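Local coordinates for TRAP dicarboxylate transporter-DctP subunit (Desulfovibrio salexigens, PDB 4N6D), which probably captures an organic acid, perhaps a dicarboxylate, in the periplasm and hands it to the membrane subunits of a TRAP transporter, at residues P44-E49 with A263-K268; A146-N151 with K268-H273; L175-E180 with L305-D310; R276-A281 with I287-M292. One frame throughout, in Å; residues are numbered along the deposited sequence.

Contact 1: P44-E49 with A263-K268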
loop_
_atom_site.group_PDB
_atom_site.type_symbol
_atom_site.label_atom_id
_atom_site.label_comp_id
_atom_site.label_asym_id
_atom_site.label_seq_id
_atom_site.Cartn_x
_atom_site.Cartn_y
_atom_site.Cartn_z
ATOM N N PRO A 44 7.949 2.095 -3.929
ATOM C CA PRO A 44 8.660 2.254 -2.652
ATOM C C PRO A 44 10.106 2.713 -2.865
ATOM O O PRO A 44 10.682 3.403 -2.021
ATOM C CB PRO A 44 8.630 0.837 -2.059
ATOM C CG PRO A 44 7.417 0.196 -2.725
ATOM C CD PRO A 44 7.491 0.709 -4.121
ATOM N N CYS A 45 10.690 2.342 -3.998
ATOM C CA CYS A 45 12.061 2.764 -4.289
ATOM C C CYS A 45 12.081 4.152 -4.891
ATOM O O CYS A 45 12.946 4.953 -4.574
ATOM C CB CYS A 45 12.736 1.778 -5.221
ATOM S SG CYS A 45 13.072 0.216 -4.352
ATOM N N VAL A 46 11.114 4.456 -5.747
ATOM C CA VAL A 46 11.057 5.798 -6.329
ATOM C C VAL A 46 10.914 6.852 -5.238
ATOM O O VAL A 46 11.602 7.881 -5.248
ATOM C CB VAL A 46 9.904 5.911 -7.352
ATOM C CG1 VAL A 46 9.655 7.360 -7.749
ATOM C CG2 VAL A 46 10.220 5.080 -8.571
ATOM N N GLN A 47 10.038 6.615 -4.269
ATOM C CA GLN A 47 9.904 7.597 -3.207
ATOM C C GLN A 47 11.186 7.657 -2.386
ATOM O O GLN A 47 11.577 8.739 -1.936
ATOM C CB GLN A 47 8.667 7.339 -2.337
ATOM C CG GLN A 47 8.751 6.118 -1.445
ATOM C CD GLN A 47 9.623 6.295 -0.203
ATOM O OE1 GLN A 47 9.742 7.396 0.365
ATOM N NE2 GLN A 47 10.206 5.190 0.249
ATOM N N MET A 48 11.855 6.519 -2.200
ATOM C CA MET A 48 13.128 6.508 -1.465
ATOM C C MET A 48 14.134 7.491 -2.112
ATOM O O MET A 48 14.794 8.303 -1.440
ATOM C CB MET A 48 13.688 5.093 -1.409
ATOM C CG MET A 48 15.163 4.995 -1.048
ATOM S SD MET A 48 15.796 3.302 -1.171
ATOM C CE MET A 48 15.711 3.012 -2.955
ATOM N N GLU A 49 14.237 7.449 -3.433
ATOM C CA GLU A 49 15.185 8.334 -4.120
ATOM C C GLU A 49 14.809 9.794 -3.952
ATOM O O GLU A 49 15.676 10.642 -3.812
ATOM C CB GLU A 49 15.297 8.015 -5.614
ATOM C CG GLU A 49 15.814 6.620 -5.914
ATOM C CD GLU A 49 17.228 6.386 -5.413
ATOM O OE1 GLU A 49 17.987 7.364 -5.271
ATOM O OE2 GLU A 49 17.573 5.219 -5.148
ATOM N N ALA A 263 4.798 11.097 3.087
ATOM C CA ALA A 263 3.579 10.303 2.985
ATOM C C ALA A 263 2.719 10.862 1.828
ATOM O O ALA A 263 2.254 10.119 0.947
ATOM C CB ALA A 263 2.804 10.343 4.311
ATOM N N GLU A 264 2.499 12.174 1.841
ATOM C CA GLU A 264 1.721 12.836 0.787
ATOM C C GLU A 264 2.384 12.705 -0.577
ATOM O O GLU A 264 1.735 12.401 -1.570
ATOM C CB GLU A 264 1.519 14.320 1.110
ATOM C CG GLU A 264 0.677 15.054 0.091
ATOM C CD GLU A 264 0.302 16.464 0.527
ATOM O OE1 GLU A 264 0.319 16.759 1.735
ATOM O OE2 GLU A 264 -0.014 17.281 -0.351
ATOM N N TRP A 265 3.687 12.936 -0.628
ATOM C CA TRP A 265 4.391 12.908 -1.903
ATOM C C TRP A 265 4.264 11.541 -2.547
ATOM O O TRP A 265 4.052 11.428 -3.762
ATOM C CB TRP A 265 5.881 13.253 -1.740
ATOM C CG TRP A 265 6.528 13.395 -3.063
ATOM C CD1 TRP A 265 6.690 14.547 -3.764
ATOM C CD2 TRP A 265 7.057 12.347 -3.884
ATOM N NE1 TRP A 265 7.305 14.289 -4.977
ATOM C CE2 TRP A 265 7.534 12.942 -5.069
ATOM C CE3 TRP A 265 7.184 10.970 -3.731
ATOM C CZ2 TRP A 265 8.133 12.196 -6.088
ATOM C CZ3 TRP A 265 7.776 10.239 -4.744
ATOM C CH2 TRP A 265 8.226 10.855 -5.907
ATOM N N THR A 266 4.424 10.500 -1.731
ATOM C CA THR A 266 4.381 9.132 -2.235
ATOM C C THR A 266 2.992 8.763 -2.731
ATOM O O THR A 266 2.825 8.144 -3.806
ATOM C CB THR A 266 4.833 8.130 -1.154
ATOM O OG1 THR A 266 6.177 8.434 -0.754
ATOM C CG2 THR A 266 4.791 6.734 -1.680
ATOM N N GLY A 267 1.976 9.117 -1.963
ATOM C CA GLY A 267 0.617 8.844 -2.405
ATOM C C GLY A 267 0.262 9.576 -3.689
ATOM O O GLY A 267 -0.384 9.029 -4.597
ATOM N N LYS A 268 0.685 10.826 -3.791
ATOM C CA LYS A 268 0.409 11.573 -5.005
ATOM C C LYS A 268 1.137 11.000 -6.202
ATOM O O LYS A 268 0.582 10.948 -7.313
ATOM C CB LYS A 268 0.716 13.046 -4.804
ATOM C CG LYS A 268 -0.352 13.695 -3.935
ATOM C CD LYS A 268 -0.215 15.178 -3.782
ATOM C CE LYS A 268 -1.439 15.732 -3.057
ATOM N NZ LYS A 268 -1.287 17.177 -2.688
#
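Helix-on-helix packing brings Gln-47 against Trp-265 and Thr-266, where helix 43-58 meets the long helix 249-285 over one domain's mixed sheet. The axes of the two short segments pass 10.1 Å apart, with N-to-C directions 133° from each other. They come nearest at Gln-47 and Thr-266, whose CA atoms are 5.8 Å apart. No hydrogen bond joins the segments. The tightest meeting is Gln-47 CB on Thr-266 OG1 at 3.1 Å, a carbon pressed on a hydroxyl that is already bonded to Gln-262 O one turn back. Thr-266 CG2 lies near CB and CG of the same glutamine.

Gln-47 keeps its amide beside its own helix by bending twice (chi1 71°, chi2 76°). NE2 thereby reaches Pro-44 O at 2.9 Å, on a lone pair in the carbonyl plane. The same NE2 is also bonded to Tyr-34 OH, and OE1 to Gln-262 NE2, so both ends of this buried amide are held and its rotation should be well defined.

The Trp-265 indole comes in obliquely, with CZ3 3.7 Å from Gln-47 CA. At the ring's edge CH2 meets Val-46 CG1 at 4.2 Å, and the indole also takes part in a cation-pi contact with Arg-50. Gln-47 and Thr-266 both touch Phe-145, and Gln-47 also touches Ile-237, which places the helix pair on one face of the sheet. Its strand order, 2-1-3-5-4 with one antiparallel strand, is typical of type II periplasmic binding proteins, here of the bacterial extracellular solute-binding protein family 7, which serves TRAP transporters.

Contact 2: A146-N151 with K268-H273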
loop_
_atom_site.group_PDB
_atom_site.type_symbol
_atom_site.label_atom_id
_atom_site.label_comp_id
_atom_site.label_asym_id
_atom_site.label_seq_id
_atom_site.Cartn_x
_atom_site.Cartn_y
_atom_site.Cartn_z
ATOM N N ALA A 146 0.985 4.134 1.568
ATOM C CA ALA A 146 0.199 2.987 1.130
ATOM C C ALA A 146 0.188 2.900 -0.376
ATOM O O ALA A 146 0.302 3.908 -1.082
ATOM C CB ALA A 146 -1.236 3.087 1.626
ATOM N N SER A 147 0.007 1.679 -0.877
ATOM C CA SER A 147 -0.206 1.461 -2.294
ATOM C C SER A 147 -1.526 2.093 -2.747
ATOM O O SER A 147 -2.307 2.575 -1.930
ATOM C CB SER A 147 -0.256 -0.034 -2.551
ATOM O OG SER A 147 -1.470 -0.580 -2.048
ATOM N N ALA A 148 -1.773 2.079 -4.052
ATOM C CA ALA A 148 -3.090 2.357 -4.589
ATOM C C ALA A 148 -3.967 1.162 -4.280
ATOM O O ALA A 148 -3.460 0.072 -3.985
ATOM C CB ALA A 148 -3.024 2.579 -6.085
ATOM N N PRO A 149 -5.287 1.356 -4.325
ATOM C CA PRO A 149 -6.174 0.249 -3.985
ATOM C C PRO A 149 -6.108 -0.893 -4.979
ATOM O O PRO A 149 -5.797 -0.697 -6.156
ATOM C CB PRO A 149 -7.574 0.899 -4.022
ATOM C CG PRO A 149 -7.306 2.325 -3.725
ATOM C CD PRO A 149 -6.022 2.628 -4.430
ATOM N N SER A 150 -6.418 -2.086 -4.480
ATOM C CA SER A 150 -6.518 -3.289 -5.300
ATOM C C SER A 150 -7.853 -3.356 -6.003
ATOM O O SER A 150 -8.890 -3.135 -5.388
ATOM C CB SER A 150 -6.368 -4.493 -4.400
ATOM O OG SER A 150 -5.067 -4.469 -3.807
ATOM N N ASN A 151 -7.792 -3.712 -7.279
ATOM C CA ASN A 151 -8.929 -3.744 -8.179
ATOM C C ASN A 151 -8.859 -5.016 -9.031
ATOM O O ASN A 151 -7.841 -5.716 -9.051
ATOM C CB ASN A 151 -8.894 -2.513 -9.068
ATOM C CG ASN A 151 -9.194 -1.242 -8.304
ATOM O OD1 ASN A 151 -10.282 -1.088 -7.754
ATOM N ND2 ASN A 151 -8.252 -0.306 -8.289
ATOM N N LYS A 268 0.685 10.826 -3.791
ATOM C CA LYS A 268 0.409 11.573 -5.005
ATOM C C LYS A 268 1.137 11.000 -6.202
ATOM O O LYS A 268 0.582 10.948 -7.313
ATOM C CB LYS A 268 0.716 13.046 -4.804
ATOM C CG LYS A 268 -0.352 13.695 -3.935
ATOM C CD LYS A 268 -0.215 15.178 -3.782
ATOM C CE LYS A 268 -1.439 15.732 -3.057
ATOM N NZ LYS A 268 -1.287 17.177 -2.688
ATOM N N TYR A 269 2.382 10.585 -5.991
ATOM C CA TYR A 269 3.167 9.967 -7.046
ATOM C C TYR A 269 2.464 8.707 -7.549
ATOM O O TYR A 269 2.316 8.489 -8.763
ATOM C CB TYR A 269 4.587 9.612 -6.566
ATOM C CG TYR A 269 5.230 8.661 -7.521
ATOM C CD1 TYR A 269 5.828 9.120 -8.691
ATOM C CD2 TYR A 269 5.177 7.297 -7.298
ATOM C CE1 TYR A 269 6.379 8.241 -9.607
ATOM C CE2 TYR A 269 5.729 6.406 -8.211
ATOM C CZ TYR A 269 6.322 6.886 -9.362
ATOM O OH TYR A 269 6.864 5.976 -10.258
ATOM N N MET A 270 2.022 7.882 -6.614
ATOM C CA MET A 270 1.384 6.620 -6.938
ATOM C C MET A 270 0.058 6.834 -7.653
ATOM O O MET A 270 -0.210 6.181 -8.658
ATOM C CB MET A 270 1.175 5.812 -5.647
ATOM C CG MET A 270 0.630 4.425 -5.864
ATOM S SD MET A 270 1.864 3.369 -6.694
ATOM C CE MET A 270 1.019 3.085 -8.224
ATOM N N ASP A 271 -0.779 7.746 -7.161
ATOM C CA ASP A 271 -2.029 8.044 -7.866
ATOM C C ASP A 271 -1.788 8.574 -9.272
ATOM O O ASP A 271 -2.524 8.249 -10.193
ATOM C CB ASP A 271 -2.894 9.017 -7.060
ATOM C CG ASP A 271 -3.493 8.360 -5.821
ATOM O OD1 ASP A 271 -3.749 7.135 -5.883
ATOM O OD2 ASP A 271 -3.742 9.067 -4.820
ATOM N N GLU A 272 -0.770 9.403 -9.459
ATOM C CA GLU A 272 -0.476 9.900 -10.807
ATOM C C GLU A 272 0.070 8.783 -11.698
ATOM O O GLU A 272 -0.218 8.719 -12.889
ATOM C CB GLU A 272 0.498 11.074 -10.717
ATOM C CG GLU A 272 0.933 11.659 -12.069
ATOM C CD GLU A 272 -0.197 12.288 -12.867
ATOM O OE1 GLU A 272 -1.215 12.726 -12.272
ATOM O OE2 GLU A 272 -0.057 12.348 -14.109
ATOM N N HIS A 273 0.844 7.890 -11.102
ATOM C CA HIS A 273 1.394 6.742 -11.809
ATOM C C HIS A 273 0.272 5.807 -12.272
ATOM O O HIS A 273 0.328 5.263 -13.389
ATOM C CB HIS A 273 2.386 6.023 -10.893
ATOM C CG HIS A 273 3.113 4.898 -11.548
ATOM N ND1 HIS A 273 3.997 5.091 -12.589
ATOM C CD2 HIS A 273 3.088 3.565 -11.315
ATOM C CE1 HIS A 273 4.480 3.923 -12.970
ATOM N NE2 HIS A 273 3.937 2.979 -12.219
#
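Met-270 of helix 249-285 packs on Ala-148 in a link between the two domains of the periplasmic binding fold: residues 146-151 run from strand 139-146 of one sheet to strand 151-154 of the other. The backbones come nearest at this pair, with Ala-148 CA and Met-270 CA 6.6 Å apart.

From Met-270 CB, which faces the link, the chain goes out with CG anti to the backbone N (chi1 -175°). CG is the atom that makes the contact: it lies 3.8 Å from Ala-148 N and 4.1 Å from Ala-148 CB. It also comes within 4.4 Å of Ser-147 C, so the methylene rests on the peptide joining Ser-147 to Ala-148. The chain then turns at CG (chi2 68°), so that SD swings away from Ala-148 rather than pressing on it. CE runs on alongside its own helix toward the next turn and ends at the edge of the His-273 ring, in its plane. Phe-43 and Ser-117 also touch this methionine.

One residue on, Asp-271 brings OD1 to 4.6 Å from Ala-148 CB, while its two oxygens bond to Ser-117 N and Thr-118 OG1 at the start of helix 117-131. Behind the link, Ser-147 joins the neighbouring crossing through Tyr-233: the Ser-147 hydroxyl accepts from Tyr-233 N, while Ser-147 OG donates to Ala-148 O at 2.9 Å from above the carbonyl plane, 36° out of it.

Contact 3: L175-E180 with L305-D310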
loop_
_atom_site.group_PDB
_atom_site.type_symbol
_atom_site.label_atom_id
_atom_site.label_comp_id
_atom_site.label_asym_id
_atom_site.label_seq_id
_atom_site.Cartn_x
_atom_site.Cartn_y
_atom_site.Cartn_z
ATOM N N LEU A 175 -6.545 -10.673 -0.379
ATOM C CA LEU A 175 -7.328 -10.591 -1.613
ATOM C C LEU A 175 -7.876 -11.965 -2.009
ATOM O O LEU A 175 -8.977 -12.069 -2.543
ATOM C CB LEU A 175 -6.501 -10.004 -2.743
ATOM C CG LEU A 175 -6.072 -8.550 -2.537
ATOM C CD1 LEU A 175 -5.292 -8.094 -3.752
ATOM C CD2 LEU A 175 -7.257 -7.640 -2.282
ATOM N N SER A 176 -7.114 -13.028 -1.759
ATOM C CA SER A 176 -7.635 -14.369 -2.004
ATOM C C SER A 176 -8.831 -14.631 -1.097
ATOM O O SER A 176 -9.835 -15.188 -1.523
ATOM C CB SER A 176 -6.569 -15.437 -1.771
ATOM O OG SER A 176 -5.606 -15.383 -2.797
ATOM N N LYS A 177 -8.714 -14.232 0.166
ATOM C CA LYS A 177 -9.791 -14.469 1.117
ATOM C C LYS A 177 -11.047 -13.759 0.633
ATOM O O LYS A 177 -12.153 -14.330 0.671
ATOM C CB LYS A 177 -9.393 -14.017 2.527
ATOM C CG LYS A 177 -8.374 -14.917 3.201
ATOM C CD LYS A 177 -7.928 -14.345 4.550
ATOM C CE LYS A 177 -7.405 -15.425 5.462
ATOM N NZ LYS A 177 -8.479 -16.364 5.886
ATOM N N ILE A 178 -10.874 -12.520 0.178
ATOM C CA ILE A 178 -11.992 -11.748 -0.357
ATOM C C ILE A 178 -12.616 -12.437 -1.565
ATOM O O ILE A 178 -13.836 -12.612 -1.643
ATOM C CB ILE A 178 -11.552 -10.327 -0.666
ATOM C CG1 ILE A 178 -11.244 -9.606 0.649
ATOM C CG2 ILE A 178 -12.620 -9.603 -1.460
ATOM C CD1 ILE A 178 -10.549 -8.284 0.476
ATOM N N LEU A 179 -11.793 -12.868 -2.516
ATOM C CA LEU A 179 -12.340 -13.587 -3.659
ATOM C C LEU A 179 -13.121 -14.835 -3.250
ATOM O O LEU A 179 -14.175 -15.116 -3.815
ATOM C CB LEU A 179 -11.216 -13.981 -4.612
ATOM C CG LEU A 179 -10.611 -12.829 -5.406
ATOM C CD1 LEU A 179 -9.348 -13.304 -6.114
ATOM C CD2 LEU A 179 -11.612 -12.290 -6.403
ATOM N N GLU A 180 -12.594 -15.601 -2.297
ATOM C CA GLU A 180 -13.288 -16.808 -1.869
ATOM C C GLU A 180 -14.657 -16.403 -1.324
ATOM O O GLU A 180 -15.667 -17.045 -1.631
ATOM C CB GLU A 180 -12.485 -17.581 -0.813
ATOM C CG GLU A 180 -13.059 -18.962 -0.511
ATOM C CD GLU A 180 -13.010 -19.903 -1.711
ATOM O OE1 GLU A 180 -11.972 -19.925 -2.415
ATOM O OE2 GLU A 180 -14.009 -20.618 -1.950
ATOM N N LEU A 305 -17.070 -8.554 6.012
ATOM C CA LEU A 305 -17.054 -8.110 7.412
ATOM C C LEU A 305 -16.271 -9.066 8.347
ATOM O O LEU A 305 -15.584 -8.599 9.257
ATOM C CB LEU A 305 -18.481 -7.867 7.920
ATOM C CG LEU A 305 -18.612 -7.137 9.262
ATOM C CD1 LEU A 305 -17.768 -5.860 9.313
ATOM C CD2 LEU A 305 -20.064 -6.804 9.512
ATOM N N PRO A 306 -16.316 -10.389 8.109
ATOM C CA PRO A 306 -15.494 -11.293 8.933
ATOM C C PRO A 306 -13.992 -10.962 8.952
ATOM O O PRO A 306 -13.324 -11.263 9.952
ATOM C CB PRO A 306 -15.746 -12.664 8.319
ATOM C CG PRO A 306 -17.127 -12.531 7.692
ATOM C CD PRO A 306 -17.220 -11.128 7.198
ATOM N N LEU A 307 -13.458 -10.353 7.890
ATOM C CA LEU A 307 -12.026 -10.036 7.876
ATOM C C LEU A 307 -11.762 -8.920 8.887
ATOM O O LEU A 307 -10.740 -8.910 9.546
ATOM C CB LEU A 307 -11.565 -9.604 6.482
ATOM C CG LEU A 307 -11.710 -10.703 5.432
ATOM C CD1 LEU A 307 -11.345 -10.203 4.031
ATOM C CD2 LEU A 307 -10.836 -11.907 5.790
ATOM N N ILE A 308 -12.717 -8.015 9.025
ATOM C CA ILE A 308 -12.606 -6.922 9.973
ATOM C C ILE A 308 -12.739 -7.494 11.376
ATOM O O ILE A 308 -11.989 -7.142 12.302
ATOM C CB ILE A 308 -13.717 -5.869 9.761
ATOM C CG1 ILE A 308 -13.778 -5.404 8.308
ATOM C CG2 ILE A 308 -13.518 -4.723 10.723
ATOM C CD1 ILE A 308 -12.544 -4.864 7.809
ATOM N N GLU A 309 -13.692 -8.410 11.545
ATOM C CA GLU A 309 -13.892 -9.011 12.868
ATOM C C GLU A 309 -12.657 -9.805 13.324
ATOM O O GLU A 309 -12.302 -9.744 14.501
ATOM C CB GLU A 309 -15.142 -9.884 12.873
ATOM C CG GLU A 309 -16.418 -9.120 12.493
ATOM C CD GLU A 309 -16.767 -7.971 13.434
ATOM O OE1 GLU A 309 -16.338 -8.008 14.592
ATOM O OE2 GLU A 309 -17.459 -7.013 12.994
ATOM N N ASP A 310 -12.005 -10.515 12.397
ATOM C CA ASP A 310 -10.752 -11.221 12.675
ATOM C C ASP A 310 -9.700 -10.235 13.124
ATOM O O ASP A 310 -8.994 -10.451 14.114
ATOM C CB ASP A 310 -10.285 -11.953 11.417
ATOM C CG ASP A 310 -8.917 -12.592 11.565
ATOM O OD1 ASP A 310 -8.723 -13.426 12.482
ATOM O OD2 ASP A 310 -8.038 -12.256 10.752
#
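Leu-307 places one methyl on Ile-178 and the other on Lys-177; between residues 175-180 and 305-310, this leucine supplies every contact from its side. The backbones stand well apart, with Lys-177 CA and Leu-307 CA, the nearest pair, separated by 8.4 Å, so the gap is bridged by side chains.

Leu-307 spans it in a stretched form: CG is opposite its carbonyl carbon (chi1 -63°), and CD1 continues the chain away from CA (chi2 175°). CD1 is the leading tip. It sits 3.4 Å from Ile-178 CG1, closer than carbons usually pack, and 4.1 Å from Ile-178 CD1. Ile-178 does not point its CB straight at the other helix; its CG1 arm, turned beside the backbone N and extended to CD1, brings the end of the side chain round, and the two chains cross at about a right angle. The second leucine methyl, CD2, lies against the aliphatic part of Lys-177, 4.0 Å from CD and 4.1 Å from CB.

Lys-177 runs nearly straight as far as CE and bends only at its last torsion (chi4 -67°). Its NZ remains 6.4 Å from Asp-310 OD2, too far for a salt bridge, though some electrostatic attraction is possible; Asp-310 pairs with Lys-314 instead.

On the other flank of helix 173-181, Leu-175 and Leu-179 touch Phe-207 of strand 205-208, and Leu-179 and Glu-180 touch Pro-186 of strand 185-187. Helix 294-317 meets the side bearing Lys-177 and Ile-178 through Leu-307, and Ile-178 also touches Thr-230.

Contact 4: R276-A281 with I287-M292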
loop_
_atom_site.group_PDB
_atom_site.type_symbol
_atom_site.label_atom_id
_atom_site.label_comp_id
_atom_site.label_asym_id
_atom_site.label_seq_id
_atom_site.Cartn_x
_atom_site.Cartn_y
_atom_site.Cartn_z
ATOM N N ARG A 276 -1.451 7.592 -15.217
ATOM C CA ARG A 276 -0.683 7.384 -16.441
ATOM C C ARG A 276 -0.815 5.975 -17.012
ATOM O O ARG A 276 -0.854 5.792 -18.251
ATOM C CB ARG A 276 0.787 7.746 -16.198
ATOM C CG ARG A 276 0.931 9.222 -15.958
ATOM C CD ARG A 276 2.344 9.683 -15.677
ATOM N NE ARG A 276 2.350 11.131 -15.442
ATOM C CZ ARG A 276 3.410 11.824 -15.040
ATOM N NH1 ARG A 276 4.572 11.212 -14.829
ATOM N NH2 ARG A 276 3.309 13.133 -14.848
ATOM N N SER A 277 -0.886 4.982 -16.128
ATOM C CA SER A 277 -1.029 3.585 -16.535
ATOM C C SER A 277 -2.336 3.413 -17.288
ATOM O O SER A 277 -2.382 2.827 -18.371
ATOM C CB SER A 277 -0.990 2.647 -15.316
ATOM O OG SER A 277 -1.231 1.291 -15.681
ATOM N N LEU A 278 -3.399 3.967 -16.718
ATOM C CA LEU A 278 -4.730 3.814 -17.282
ATOM C C LEU A 278 -4.853 4.558 -18.607
ATOM O O LEU A 278 -5.442 4.048 -19.548
ATOM C CB LEU A 278 -5.781 4.313 -16.306
ATOM C CG LEU A 278 -5.965 3.421 -15.067
ATOM C CD1 LEU A 278 -6.891 4.075 -14.066
ATOM C CD2 LEU A 278 -6.499 2.049 -15.463
ATOM N N ALA A 279 -4.290 5.760 -18.675
ATOM C CA ALA A 279 -4.365 6.538 -19.913
ATOM C C ALA A 279 -3.592 5.815 -21.010
ATOM O O ALA A 279 -4.061 5.728 -22.144
ATOM C CB ALA A 279 -3.835 7.942 -19.702
ATOM N N TRP A 280 -2.415 5.280 -20.672
ATOM C CA TRP A 280 -1.619 4.515 -21.644
ATOM C C TRP A 280 -2.408 3.300 -22.153
ATOM O O TRP A 280 -2.484 3.051 -23.352
ATOM C CB TRP A 280 -0.314 4.074 -21.005
ATOM C CG TRP A 280 0.587 3.191 -21.833
ATOM C CD1 TRP A 280 1.598 3.592 -22.655
ATOM C CD2 TRP A 280 0.581 1.758 -21.876
ATOM N NE1 TRP A 280 2.215 2.495 -23.220
ATOM C CE2 TRP A 280 1.609 1.361 -22.749
ATOM C CE3 TRP A 280 -0.191 0.773 -21.250
ATOM C CZ2 TRP A 280 1.872 0.026 -23.025
ATOM C CZ3 TRP A 280 0.078 -0.555 -21.531
ATOM C CH2 TRP A 280 1.099 -0.913 -22.399
ATOM N N ALA A 281 -3.013 2.570 -21.224
ATOM C CA ALA A 281 -3.753 1.371 -21.567
ATOM C C ALA A 281 -4.994 1.695 -22.400
ATOM O O ALA A 281 -5.362 0.923 -23.284
ATOM C CB ALA A 281 -4.142 0.624 -20.298
ATOM N N ILE A 287 -9.069 -0.058 -23.129
ATOM C CA ILE A 287 -9.584 -0.686 -21.942
ATOM C C ILE A 287 -10.834 0.050 -21.498
ATOM O O ILE A 287 -11.048 1.218 -21.842
ATOM C CB ILE A 287 -8.531 -0.715 -20.796
ATOM C CG1 ILE A 287 -8.108 0.695 -20.400
ATOM C CG2 ILE A 287 -7.313 -1.543 -21.208
ATOM C CD1 ILE A 287 -7.560 0.801 -18.992
ATOM N N GLU A 288 -11.660 -0.651 -20.727
ATOM C CA GLU A 288 -12.898 -0.090 -20.206
ATOM C C GLU A 288 -12.867 -0.127 -18.687
ATOM O O GLU A 288 -12.538 -1.152 -18.099
ATOM C CB GLU A 288 -14.113 -0.878 -20.712
ATOM C CG GLU A 288 -15.430 -0.340 -20.168
ATOM C CD GLU A 288 -16.634 -1.184 -20.538
ATOM O OE1 GLU A 288 -16.510 -2.070 -21.414
ATOM O OE2 GLU A 288 -17.712 -0.950 -19.940
ATOM N N MET A 289 -13.215 0.999 -18.074
ATOM C CA MET A 289 -13.340 1.089 -16.621
ATOM C C MET A 289 -14.771 0.793 -16.213
ATOM O O MET A 289 -15.712 1.367 -16.744
ATOM C CB MET A 289 -12.948 2.479 -16.133
ATOM C CG MET A 289 -11.617 2.979 -16.642
ATOM S SD MET A 289 -10.218 1.929 -16.208
ATOM C CE MET A 289 -10.322 1.929 -14.401
ATOM N N ILE A 290 -14.923 -0.102 -15.249
ATOM C CA ILE A 290 -16.232 -0.546 -14.799
ATOM C C ILE A 290 -16.412 -0.319 -13.296
ATOM O O ILE A 290 -15.475 -0.497 -12.529
ATOM C CB ILE A 290 -16.397 -2.043 -15.079
ATOM C CG1 ILE A 290 -16.286 -2.305 -16.580
ATOM C CG2 ILE A 290 -17.749 -2.525 -14.540
ATOM C CD1 ILE A 290 -16.192 -3.775 -16.941
ATOM N N LYS A 291 -17.613 0.102 -12.896
ATOM C CA LYS A 291 -18.002 0.123 -11.490
ATOM C C LYS A 291 -19.186 -0.792 -11.291
ATOM O O LYS A 291 -20.109 -0.810 -12.101
ATOM C CB LYS A 291 -18.389 1.536 -11.044
ATOM C CG LYS A 291 -17.237 2.524 -10.990
ATOM C CD LYS A 291 -17.735 3.912 -10.553
ATOM C CE LYS A 291 -16.617 4.953 -10.448
ATOM N NZ LYS A 291 -15.938 5.215 -11.739
ATOM N N MET A 292 -19.166 -1.561 -10.212
ATOM C CA MET A 292 -20.331 -2.370 -9.867
ATOM C C MET A 292 -21.411 -1.510 -9.212
ATOM O O MET A 292 -21.149 -0.393 -8.762
ATOM C CB MET A 292 -19.925 -3.518 -8.945
ATOM C CG MET A 292 -18.980 -4.534 -9.625
ATOM S SD MET A 292 -18.921 -6.049 -8.649
ATOM C CE MET A 292 -17.199 -6.076 -8.241
#
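Leu-278 and Ala-281, near the end of helix 249-285, pack on Ile-287 and Met-289 just after the chain leaves the helix and enters strand 288-290. This closes a local helix-turn-strand unit, with Ala-281 CA and Ile-287 CA 6.2 Å apart.

The aliphatic contacts centre on Ile-287. Its CD1 lies 3.7 Å from Ala-281 CB and 3.9 Å from Leu-278 CD2, touching both helix residues from one methyl. CG1 stands between the backbone N and the carbonyl carbon (chi1 61°), a crowded position that carries CD1 up to the leucine while CG2 stays beside Ala-281, 3.9 Å from its CB. The Leu-278 and Ile-287 side chains cross at about a right angle.

The sulfur contact is made by Met-289, whose chain curls at chi2 and chi3 to set SD 3.8 Å from Leu-278 CD2. CE follows, 4.1 Å from Leu-278 CD1, so the thioether end lies across the leucine's fork.

Polar bonds belong to the surroundings. Glu-288 and Ile-290 make backbone hydrogen bonds that add the strand to 224-226, and Glu-288 forms a salt bridge with Arg-159. On the helix, Ser-277 OG bonds to Phe-210 O and Lys-214 N.

With no hydrogen bond across it and side-chain carbon and sulfur doing nearly all the touching, the contact probably rests on shape and partial exclusion of water; the strand's register is more likely set by its sheet bonds.

Overall arrangement
Helix 249-285 supplies one side of contacts 1, 2 and 4, met in that order along its length as it passes from one domain to the other; contact 3 joins two other helices, 173-181 and 294-317. Contact 2 is the most buried and nearest the chain's centre. Contacts 1, 3 and 4 are partly buried, with exposed residues taking part in the last two. Contact 1 alone brings a hydroxyl into the packing, against the methylenes of a glutamine whose amide is bonded to other groups; contact 3 is purely aliphatic, contact 4 adds a thioether, and in contact 2 a methylene rests on a peptide. Contacts 1 and 2 touch through Val-46 and Tyr-269, contacts 2 and 3 through Ser-150 and Leu-175.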